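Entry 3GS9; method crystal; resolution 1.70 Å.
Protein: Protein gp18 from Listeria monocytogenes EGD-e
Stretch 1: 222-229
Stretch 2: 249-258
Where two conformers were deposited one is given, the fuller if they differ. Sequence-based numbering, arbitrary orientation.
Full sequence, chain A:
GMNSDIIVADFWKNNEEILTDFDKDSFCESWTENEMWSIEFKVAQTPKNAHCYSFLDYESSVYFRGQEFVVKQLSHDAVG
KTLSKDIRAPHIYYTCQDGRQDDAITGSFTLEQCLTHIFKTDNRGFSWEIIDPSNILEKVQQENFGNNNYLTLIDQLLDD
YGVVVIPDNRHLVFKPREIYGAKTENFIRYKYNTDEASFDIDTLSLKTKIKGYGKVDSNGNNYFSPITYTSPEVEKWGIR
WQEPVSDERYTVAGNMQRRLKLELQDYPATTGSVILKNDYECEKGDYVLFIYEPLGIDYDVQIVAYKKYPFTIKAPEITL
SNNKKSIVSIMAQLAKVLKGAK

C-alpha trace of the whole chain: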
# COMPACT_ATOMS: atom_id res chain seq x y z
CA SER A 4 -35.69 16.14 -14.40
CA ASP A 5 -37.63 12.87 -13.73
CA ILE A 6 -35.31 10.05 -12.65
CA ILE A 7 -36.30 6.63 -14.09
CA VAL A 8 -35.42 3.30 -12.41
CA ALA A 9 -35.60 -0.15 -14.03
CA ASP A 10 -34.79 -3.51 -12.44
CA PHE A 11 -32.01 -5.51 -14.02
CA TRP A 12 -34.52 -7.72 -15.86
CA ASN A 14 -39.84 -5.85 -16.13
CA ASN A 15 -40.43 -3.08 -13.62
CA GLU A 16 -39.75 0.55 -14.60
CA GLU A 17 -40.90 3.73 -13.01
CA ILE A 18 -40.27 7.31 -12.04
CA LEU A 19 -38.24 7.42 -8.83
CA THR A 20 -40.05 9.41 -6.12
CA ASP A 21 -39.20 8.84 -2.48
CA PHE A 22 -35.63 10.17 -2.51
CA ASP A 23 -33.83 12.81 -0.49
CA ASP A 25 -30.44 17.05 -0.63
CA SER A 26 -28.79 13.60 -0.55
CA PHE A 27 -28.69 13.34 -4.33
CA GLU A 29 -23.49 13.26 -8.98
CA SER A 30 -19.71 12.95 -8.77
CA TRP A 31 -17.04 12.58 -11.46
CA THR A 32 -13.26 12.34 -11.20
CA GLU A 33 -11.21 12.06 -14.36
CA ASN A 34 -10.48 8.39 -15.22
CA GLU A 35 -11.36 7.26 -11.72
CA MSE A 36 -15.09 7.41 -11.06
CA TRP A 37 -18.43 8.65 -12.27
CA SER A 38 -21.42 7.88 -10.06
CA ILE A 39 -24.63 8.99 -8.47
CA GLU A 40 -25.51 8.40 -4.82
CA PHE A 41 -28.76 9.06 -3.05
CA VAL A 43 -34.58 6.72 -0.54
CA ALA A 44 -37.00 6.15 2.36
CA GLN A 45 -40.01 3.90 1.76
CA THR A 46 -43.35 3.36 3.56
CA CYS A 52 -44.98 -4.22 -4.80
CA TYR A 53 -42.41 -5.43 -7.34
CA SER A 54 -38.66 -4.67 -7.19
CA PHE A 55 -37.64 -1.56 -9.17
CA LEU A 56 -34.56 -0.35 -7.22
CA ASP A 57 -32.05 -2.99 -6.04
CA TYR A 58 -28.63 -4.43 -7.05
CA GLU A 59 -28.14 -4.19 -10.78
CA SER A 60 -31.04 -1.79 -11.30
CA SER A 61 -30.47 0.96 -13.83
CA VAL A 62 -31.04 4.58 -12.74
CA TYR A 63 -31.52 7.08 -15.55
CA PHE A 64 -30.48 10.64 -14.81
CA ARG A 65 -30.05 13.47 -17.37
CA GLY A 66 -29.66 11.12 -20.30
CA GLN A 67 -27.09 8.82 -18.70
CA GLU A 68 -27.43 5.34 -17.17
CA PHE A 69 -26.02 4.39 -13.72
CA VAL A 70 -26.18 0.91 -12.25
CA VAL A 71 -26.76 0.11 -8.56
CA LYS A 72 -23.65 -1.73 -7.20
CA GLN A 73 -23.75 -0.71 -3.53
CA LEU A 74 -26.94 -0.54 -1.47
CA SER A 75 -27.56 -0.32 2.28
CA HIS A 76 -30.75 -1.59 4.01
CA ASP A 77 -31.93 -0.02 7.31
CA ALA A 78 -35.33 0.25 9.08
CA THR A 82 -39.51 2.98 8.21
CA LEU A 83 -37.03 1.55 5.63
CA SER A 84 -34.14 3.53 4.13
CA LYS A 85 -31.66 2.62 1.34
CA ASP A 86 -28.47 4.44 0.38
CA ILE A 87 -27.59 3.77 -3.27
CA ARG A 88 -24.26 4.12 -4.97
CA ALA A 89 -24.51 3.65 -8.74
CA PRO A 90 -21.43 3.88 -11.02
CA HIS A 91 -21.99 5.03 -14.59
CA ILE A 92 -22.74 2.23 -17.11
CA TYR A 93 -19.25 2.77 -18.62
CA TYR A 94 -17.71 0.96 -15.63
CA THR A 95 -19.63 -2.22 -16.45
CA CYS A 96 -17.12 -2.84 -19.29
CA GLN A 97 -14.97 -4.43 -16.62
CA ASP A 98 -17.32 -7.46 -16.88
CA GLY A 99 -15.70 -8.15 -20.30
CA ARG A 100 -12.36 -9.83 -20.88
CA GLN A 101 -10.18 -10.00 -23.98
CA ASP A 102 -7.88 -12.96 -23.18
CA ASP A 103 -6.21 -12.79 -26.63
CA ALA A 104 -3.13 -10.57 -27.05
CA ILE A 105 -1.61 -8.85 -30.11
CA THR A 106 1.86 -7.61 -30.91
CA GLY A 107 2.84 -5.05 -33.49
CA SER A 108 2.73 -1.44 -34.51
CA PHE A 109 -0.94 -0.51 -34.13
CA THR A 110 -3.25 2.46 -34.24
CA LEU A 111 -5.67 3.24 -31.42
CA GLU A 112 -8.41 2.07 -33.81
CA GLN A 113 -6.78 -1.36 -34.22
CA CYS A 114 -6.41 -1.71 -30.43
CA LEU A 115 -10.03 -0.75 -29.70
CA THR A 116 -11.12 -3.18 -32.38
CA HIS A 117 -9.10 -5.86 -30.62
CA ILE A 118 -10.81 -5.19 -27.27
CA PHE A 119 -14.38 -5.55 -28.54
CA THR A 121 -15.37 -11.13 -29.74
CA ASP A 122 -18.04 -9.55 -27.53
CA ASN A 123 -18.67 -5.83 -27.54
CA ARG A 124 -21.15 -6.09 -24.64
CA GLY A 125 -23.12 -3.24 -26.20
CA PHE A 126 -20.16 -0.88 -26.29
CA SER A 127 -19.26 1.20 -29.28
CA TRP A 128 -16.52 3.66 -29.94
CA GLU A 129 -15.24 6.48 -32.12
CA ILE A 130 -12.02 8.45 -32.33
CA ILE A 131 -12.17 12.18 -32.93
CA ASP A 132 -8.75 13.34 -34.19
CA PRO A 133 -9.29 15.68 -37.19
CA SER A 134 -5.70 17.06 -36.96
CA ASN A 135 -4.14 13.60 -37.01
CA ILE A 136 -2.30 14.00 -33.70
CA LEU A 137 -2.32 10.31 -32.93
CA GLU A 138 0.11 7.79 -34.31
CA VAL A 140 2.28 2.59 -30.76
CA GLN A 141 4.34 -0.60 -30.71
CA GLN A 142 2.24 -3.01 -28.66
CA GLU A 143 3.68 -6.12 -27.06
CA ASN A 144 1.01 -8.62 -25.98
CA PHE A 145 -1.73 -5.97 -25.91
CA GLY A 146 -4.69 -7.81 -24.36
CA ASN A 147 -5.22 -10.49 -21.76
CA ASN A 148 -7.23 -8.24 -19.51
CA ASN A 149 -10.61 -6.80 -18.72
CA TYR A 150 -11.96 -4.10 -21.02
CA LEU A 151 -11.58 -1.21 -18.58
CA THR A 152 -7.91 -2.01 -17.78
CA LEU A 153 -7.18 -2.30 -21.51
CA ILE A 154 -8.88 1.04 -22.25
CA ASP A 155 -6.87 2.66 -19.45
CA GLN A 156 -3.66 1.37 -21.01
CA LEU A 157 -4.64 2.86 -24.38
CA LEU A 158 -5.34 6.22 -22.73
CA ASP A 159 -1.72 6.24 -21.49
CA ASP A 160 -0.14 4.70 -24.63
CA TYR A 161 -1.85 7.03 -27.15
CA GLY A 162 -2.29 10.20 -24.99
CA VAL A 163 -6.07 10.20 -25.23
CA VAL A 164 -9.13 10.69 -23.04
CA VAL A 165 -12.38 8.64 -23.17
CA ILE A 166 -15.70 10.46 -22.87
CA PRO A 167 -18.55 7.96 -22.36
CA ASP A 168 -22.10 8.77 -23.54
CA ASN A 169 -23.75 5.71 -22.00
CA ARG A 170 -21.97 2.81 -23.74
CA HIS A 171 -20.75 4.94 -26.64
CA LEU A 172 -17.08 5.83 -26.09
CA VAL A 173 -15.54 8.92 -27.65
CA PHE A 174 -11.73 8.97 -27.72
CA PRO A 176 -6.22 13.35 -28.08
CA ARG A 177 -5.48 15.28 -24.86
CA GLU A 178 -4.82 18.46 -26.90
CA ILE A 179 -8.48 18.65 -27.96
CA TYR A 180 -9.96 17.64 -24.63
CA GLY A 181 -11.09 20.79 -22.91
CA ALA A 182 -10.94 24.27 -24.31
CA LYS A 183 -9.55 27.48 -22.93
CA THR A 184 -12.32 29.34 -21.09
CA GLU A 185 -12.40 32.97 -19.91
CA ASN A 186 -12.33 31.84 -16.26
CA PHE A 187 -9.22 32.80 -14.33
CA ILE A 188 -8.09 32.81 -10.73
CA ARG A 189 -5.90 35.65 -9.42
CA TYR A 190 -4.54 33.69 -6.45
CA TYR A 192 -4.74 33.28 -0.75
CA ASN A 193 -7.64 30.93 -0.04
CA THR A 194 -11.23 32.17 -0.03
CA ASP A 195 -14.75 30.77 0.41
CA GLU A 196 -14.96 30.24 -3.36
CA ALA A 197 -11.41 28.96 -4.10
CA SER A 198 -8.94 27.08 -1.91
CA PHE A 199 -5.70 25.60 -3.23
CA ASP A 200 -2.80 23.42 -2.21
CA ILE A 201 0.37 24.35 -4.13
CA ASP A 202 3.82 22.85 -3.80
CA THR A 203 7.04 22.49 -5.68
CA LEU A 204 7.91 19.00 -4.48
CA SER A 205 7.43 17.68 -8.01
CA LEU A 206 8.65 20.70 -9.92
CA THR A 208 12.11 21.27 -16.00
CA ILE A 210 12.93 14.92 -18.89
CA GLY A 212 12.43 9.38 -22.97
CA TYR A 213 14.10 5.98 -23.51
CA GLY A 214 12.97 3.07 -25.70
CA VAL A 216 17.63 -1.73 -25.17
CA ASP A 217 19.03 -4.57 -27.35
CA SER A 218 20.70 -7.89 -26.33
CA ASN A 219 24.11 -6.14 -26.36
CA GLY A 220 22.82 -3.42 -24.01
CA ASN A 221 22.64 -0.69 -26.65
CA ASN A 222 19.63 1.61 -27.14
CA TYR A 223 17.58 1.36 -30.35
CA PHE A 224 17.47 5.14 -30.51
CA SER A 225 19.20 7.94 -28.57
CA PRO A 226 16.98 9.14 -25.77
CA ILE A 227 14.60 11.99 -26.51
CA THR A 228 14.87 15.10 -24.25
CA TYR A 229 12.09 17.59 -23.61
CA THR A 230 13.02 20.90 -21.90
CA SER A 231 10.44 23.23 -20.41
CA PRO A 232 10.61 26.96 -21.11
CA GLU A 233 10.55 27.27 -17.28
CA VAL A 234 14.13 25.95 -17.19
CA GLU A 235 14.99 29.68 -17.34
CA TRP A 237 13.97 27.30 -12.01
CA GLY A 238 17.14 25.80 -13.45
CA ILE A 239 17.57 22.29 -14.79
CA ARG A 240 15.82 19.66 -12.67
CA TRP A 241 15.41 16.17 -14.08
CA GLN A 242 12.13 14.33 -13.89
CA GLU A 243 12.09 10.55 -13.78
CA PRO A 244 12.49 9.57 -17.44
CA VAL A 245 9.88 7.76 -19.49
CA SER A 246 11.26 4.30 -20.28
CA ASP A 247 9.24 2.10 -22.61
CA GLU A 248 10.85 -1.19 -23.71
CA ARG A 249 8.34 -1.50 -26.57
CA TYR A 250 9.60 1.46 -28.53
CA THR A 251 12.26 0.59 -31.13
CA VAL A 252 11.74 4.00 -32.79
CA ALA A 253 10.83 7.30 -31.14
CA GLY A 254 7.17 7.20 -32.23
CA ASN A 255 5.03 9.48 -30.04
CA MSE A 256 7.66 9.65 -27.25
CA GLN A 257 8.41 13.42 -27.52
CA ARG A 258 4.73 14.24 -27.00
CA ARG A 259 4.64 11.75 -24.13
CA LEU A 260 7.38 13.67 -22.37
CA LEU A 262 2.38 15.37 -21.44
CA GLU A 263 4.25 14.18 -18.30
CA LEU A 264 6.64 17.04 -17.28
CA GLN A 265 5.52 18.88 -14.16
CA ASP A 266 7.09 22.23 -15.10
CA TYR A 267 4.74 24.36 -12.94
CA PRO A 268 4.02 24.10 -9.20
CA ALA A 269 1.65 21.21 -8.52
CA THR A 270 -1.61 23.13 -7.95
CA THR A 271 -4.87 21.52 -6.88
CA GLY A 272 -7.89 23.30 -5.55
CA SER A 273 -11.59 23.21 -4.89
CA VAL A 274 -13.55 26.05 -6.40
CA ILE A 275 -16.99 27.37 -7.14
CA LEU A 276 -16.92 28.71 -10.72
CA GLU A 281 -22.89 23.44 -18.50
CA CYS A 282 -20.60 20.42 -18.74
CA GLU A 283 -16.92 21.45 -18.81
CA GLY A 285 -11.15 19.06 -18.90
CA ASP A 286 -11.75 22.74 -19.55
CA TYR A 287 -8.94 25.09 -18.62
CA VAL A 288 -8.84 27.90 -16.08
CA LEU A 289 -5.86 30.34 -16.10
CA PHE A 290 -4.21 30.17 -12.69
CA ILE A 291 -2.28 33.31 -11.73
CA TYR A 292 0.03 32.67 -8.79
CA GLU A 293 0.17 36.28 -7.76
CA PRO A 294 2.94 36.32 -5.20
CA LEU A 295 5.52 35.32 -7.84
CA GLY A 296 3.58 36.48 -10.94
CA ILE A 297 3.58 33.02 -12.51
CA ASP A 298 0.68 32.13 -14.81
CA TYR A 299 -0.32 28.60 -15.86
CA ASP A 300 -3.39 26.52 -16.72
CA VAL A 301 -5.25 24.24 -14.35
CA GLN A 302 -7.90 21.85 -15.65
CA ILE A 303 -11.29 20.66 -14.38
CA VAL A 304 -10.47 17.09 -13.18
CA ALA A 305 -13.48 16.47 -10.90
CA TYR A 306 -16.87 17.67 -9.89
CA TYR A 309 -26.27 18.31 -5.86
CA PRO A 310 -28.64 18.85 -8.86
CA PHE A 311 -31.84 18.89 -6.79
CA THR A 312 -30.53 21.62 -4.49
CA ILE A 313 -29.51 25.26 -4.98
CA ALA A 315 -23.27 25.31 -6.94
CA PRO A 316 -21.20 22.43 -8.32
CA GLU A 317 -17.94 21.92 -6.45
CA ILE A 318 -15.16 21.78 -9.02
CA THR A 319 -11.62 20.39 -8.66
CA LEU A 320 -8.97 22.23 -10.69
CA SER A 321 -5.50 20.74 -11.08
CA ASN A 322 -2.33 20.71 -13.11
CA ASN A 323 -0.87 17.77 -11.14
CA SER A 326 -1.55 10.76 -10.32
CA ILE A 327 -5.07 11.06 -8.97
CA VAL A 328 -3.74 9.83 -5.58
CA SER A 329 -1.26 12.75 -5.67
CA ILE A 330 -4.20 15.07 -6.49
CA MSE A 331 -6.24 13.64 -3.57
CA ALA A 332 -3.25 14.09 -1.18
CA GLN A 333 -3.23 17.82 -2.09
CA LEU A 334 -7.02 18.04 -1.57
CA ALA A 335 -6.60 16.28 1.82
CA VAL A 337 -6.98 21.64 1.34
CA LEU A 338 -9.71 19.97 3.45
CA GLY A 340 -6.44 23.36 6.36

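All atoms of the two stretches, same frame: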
# COMPACT_ATOMS: atom_id res chain seq x y z
N ASN A 222 20.96 1.05 -26.92
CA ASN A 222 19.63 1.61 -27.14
C ASN A 222 19.30 1.59 -28.62
O ASN A 222 20.18 1.78 -29.46
CB ASN A 222 19.54 3.07 -26.69
CG ASN A 222 19.77 3.27 -25.22
OD1 ASN A 222 19.42 2.43 -24.38
ND2 ASN A 222 20.37 4.39 -24.88
N TYR A 223 18.02 1.37 -28.95
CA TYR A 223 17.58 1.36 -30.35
C TYR A 223 17.65 2.77 -30.95
O TYR A 223 18.03 2.96 -32.11
CB TYR A 223 16.17 0.78 -30.46
CG TYR A 223 16.13 -0.72 -30.53
CD1 TYR A 223 16.37 -1.50 -29.41
CD2 TYR A 223 15.89 -1.37 -31.74
CE1 TYR A 223 16.35 -2.91 -29.49
CE2 TYR A 223 15.85 -2.76 -31.83
CZ TYR A 223 16.09 -3.52 -30.70
OH TYR A 223 16.06 -4.90 -30.79
N PHE A 224 17.28 3.75 -30.15
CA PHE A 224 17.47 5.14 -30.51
C PHE A 224 17.99 5.94 -29.31
O PHE A 224 17.83 5.54 -28.16
CB PHE A 224 16.17 5.73 -31.08
CG PHE A 224 15.00 5.66 -30.14
CD1 PHE A 224 14.16 4.56 -30.13
CD2 PHE A 224 14.73 6.70 -29.29
CE1 PHE A 224 13.09 4.50 -29.27
CE2 PHE A 224 13.66 6.65 -28.45
CZ PHE A 224 12.84 5.55 -28.44
N SER A 225 18.68 7.05 -29.60
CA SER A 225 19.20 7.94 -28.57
C SER A 225 18.02 8.53 -27.80
O SER A 225 17.02 8.90 -28.42
CB SER A 225 20.02 9.06 -29.19
OG SER A 225 20.55 9.92 -28.19
N PRO A 226 18.12 8.61 -26.47
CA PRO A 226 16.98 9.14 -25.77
C PRO A 226 16.54 10.53 -26.21
O PRO A 226 17.36 11.39 -26.54
CB PRO A 226 17.45 9.19 -24.31
CG PRO A 226 18.90 9.08 -24.35
CD PRO A 226 19.19 8.23 -25.54
N ILE A 227 15.23 10.72 -26.18
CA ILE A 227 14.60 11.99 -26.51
C ILE A 227 14.62 12.87 -25.23
O ILE A 227 14.37 12.37 -24.15
CB ILE A 227 13.13 11.73 -26.95
CG1 ILE A 227 13.05 10.78 -28.16
CG2 ILE A 227 12.39 13.03 -27.25
CD1 ILE A 227 13.76 11.24 -29.37
N THR A 228 14.96 14.15 -25.37
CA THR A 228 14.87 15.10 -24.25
C THR A 228 13.82 16.16 -24.54
O THR A 228 13.70 16.65 -25.67
CB THR A 228 16.23 15.79 -23.95
OG1 THR A 228 16.51 16.77 -24.96
CG2 THR A 228 17.36 14.77 -23.88
N TYR A 229 13.02 16.49 -23.53
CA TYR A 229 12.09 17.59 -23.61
C TYR A 229 12.43 18.56 -22.48
O TYR A 229 12.52 18.14 -21.33
CB TYR A 229 10.63 17.11 -23.49
CG TYR A 229 9.71 18.29 -23.38
CD1 TYR A 229 9.58 19.19 -24.43
CD2 TYR A 229 9.04 18.57 -22.19
CE1 TYR A 229 8.77 20.31 -24.31
CE2 TYR A 229 8.23 19.68 -22.07
CZ TYR A 229 8.09 20.54 -23.13
OH TYR A 229 7.29 21.67 -23.03
N ARG A 249 9.03 -1.14 -25.32
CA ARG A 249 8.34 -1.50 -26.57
C ARG A 249 8.76 -0.66 -27.78
O ARG A 249 8.59 -1.06 -28.94
CB ARG A 249 6.83 -1.34 -26.39
CG ARG A 249 6.25 -2.14 -25.26
CD ARG A 249 4.78 -1.84 -25.06
NE ARG A 249 4.57 -0.45 -24.62
CZ ARG A 249 3.39 0.15 -24.61
NH1 ARG A 249 2.30 -0.51 -24.94
NH2 ARG A 249 3.31 1.41 -24.24
N TYR A 250 9.27 0.53 -27.50
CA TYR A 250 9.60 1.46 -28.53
C TYR A 250 10.98 1.16 -29.12
O TYR A 250 12.01 1.31 -28.45
CB TYR A 250 9.61 2.87 -27.97
CG TYR A 250 8.29 3.54 -27.69
CD1 TYR A 250 7.31 2.92 -26.92
CD2 TYR A 250 8.07 4.86 -28.12
CE1 TYR A 250 6.10 3.57 -26.64
CE2 TYR A 250 6.89 5.53 -27.82
CZ TYR A 250 5.90 4.88 -27.09
OH TYR A 250 4.74 5.54 -26.77
N THR A 251 11.00 0.78 -30.40
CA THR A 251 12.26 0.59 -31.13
C THR A 251 12.57 1.80 -32.03
O THR A 251 13.66 1.88 -32.61
CB THR A 251 12.26 -0.69 -31.97
OG1 THR A 251 11.23 -0.60 -32.96
CG2 THR A 251 12.04 -1.91 -31.10
N VAL A 252 11.60 2.70 -32.15
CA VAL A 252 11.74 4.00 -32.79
C VAL A 252 11.01 4.99 -31.89
O VAL A 252 10.15 4.60 -31.11
CB VAL A 252 11.17 4.01 -34.24
CG1 VAL A 252 12.01 3.15 -35.15
CG2 VAL A 252 9.70 3.57 -34.30
N ALA A 253 11.35 6.27 -32.02
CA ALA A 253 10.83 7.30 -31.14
C ALA A 253 9.30 7.31 -31.07
O ALA A 253 8.74 7.49 -29.99
CB ALA A 253 11.35 8.65 -31.58
N GLY A 254 8.62 7.17 -32.22
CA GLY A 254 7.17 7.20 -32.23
C GLY A 254 6.67 8.47 -31.57
O GLY A 254 7.20 9.58 -31.80
N ASN A 255 5.66 8.33 -30.71
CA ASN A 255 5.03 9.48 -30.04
C ASN A 255 5.74 9.88 -28.72
O ASN A 255 5.16 10.59 -27.86
CB ASN A 255 3.55 9.16 -29.80
CG ASN A 255 3.33 8.09 -28.73
OD1 ASN A 255 4.27 7.70 -28.02
ND2 ASN A 255 2.06 7.64 -28.56
N MSE A 256 6.97 9.42 -28.53
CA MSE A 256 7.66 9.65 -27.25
C MSE A 256 7.80 11.12 -26.88
O MSE A 256 7.56 11.49 -25.75
CB MSE A 256 9.04 8.98 -27.27
CG MSE A 256 9.82 9.09 -25.96
SE MSE A 256 8.96 8.30 -24.46
CE MSE A 256 9.40 6.38 -24.89
N GLN A 257 8.21 11.97 -27.82
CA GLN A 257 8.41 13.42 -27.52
C GLN A 257 7.16 14.05 -26.91
O GLN A 257 7.23 14.77 -25.95
CB GLN A 257 8.81 14.17 -28.79
CG GLN A 257 8.91 15.70 -28.67
CD GLN A 257 10.33 16.19 -28.53
OE1 GLN A 257 11.11 15.67 -27.74
NE2 GLN A 257 10.68 17.20 -29.32
N ARG A 258 6.00 13.78 -27.51
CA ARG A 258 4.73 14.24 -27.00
C ARG A 258 4.43 13.66 -25.63
O ARG A 258 3.92 14.37 -24.75
CB ARG A 258 3.64 13.92 -28.04
CG ARG A 258 2.22 14.12 -27.60
CD ARG A 258 1.29 13.80 -28.73
NE ARG A 258 -0.11 13.94 -28.35
CZ ARG A 258 -0.88 12.93 -27.96
NH1 ARG A 258 -0.41 11.71 -27.92
NH2 ARG A 258 -2.16 13.15 -27.66

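Stretch 1 (222-229), an irregular extended segment, packs against a loop that turns into the start of a helix in stretch 2 (249-258). No hydrogen bond crosses between them; 464 Å² of surface, summed over both sides, is buried by van der Waals contact and two CH-pi interactions, with the side chains of Y223, F224 and I227 directed toward stretch 2. R249 opens stretch 2 without touching stretch 1, its guanidinium being bonded elsewhere in the structure. Y250 is buried and contributes its near end: its CB lies 4.1 Å from F224 CE1, and its carbonyl O lies 3.5 Å from the same F224 CE1, near the plane of the ring, where the polarised C-H edge suits an oxygen. The rest of Y250 leads away, and its OH donates a short hydrogen bond of 2.5 Å to N255 OD1, bracing the loop from within. T251 sits beside Y223, the two CA atoms 5.4 Å apart. Its methyl CG2 lies over one face of the Y223 ring, 4.1 Å from the centroid and 19° off the normal, a CH-pi contact; its OG1 is hydrogen-bonded elsewhere in the structure, so threonine serves both an apolar and a polar neighbour. The T251 carbonyl O approaches Y223 CB at 3.5 Å and F224 CD1 at 3.7 Å. V252 points its side chain away and offers backbone instead, its C lying 3.4 Å from F224 CE1. A253 covers a face of the F224 ring: its CA stands 4.0 Å from the centroid, 18° off the normal, in the second CH-pi contact. Its small CB still reaches both F224 CE2 (4.4 Å) and I227 CD1 (4.2 Å), linking the two hydrophobic side chains. A type II' turn from A253 to M256 follows, closed by M256 N to A253 O at 3.0 Å; G254, with phi 54°, suits its second position. N255 occupies the N-cap position but makes no capping bond with its side chain, whose OD1 instead receives the Y250 hydroxyl. M256, a buried selenomethionine at the start of the helix, points toward stretch 1 and sets its CG 4.3 Å from I227 CG1, extending the apolar patch beyond A253. Q257 starts out sideways, but its long side chain brings OE1 to 3.0 Å from I227 CG2, a tight non-bonded approach. The same Q257 OE1 lies 3.5 Å from T228 O; both are acceptors, so this proximity is no hydrogen bond. R258 points away and ends the stretch without contact.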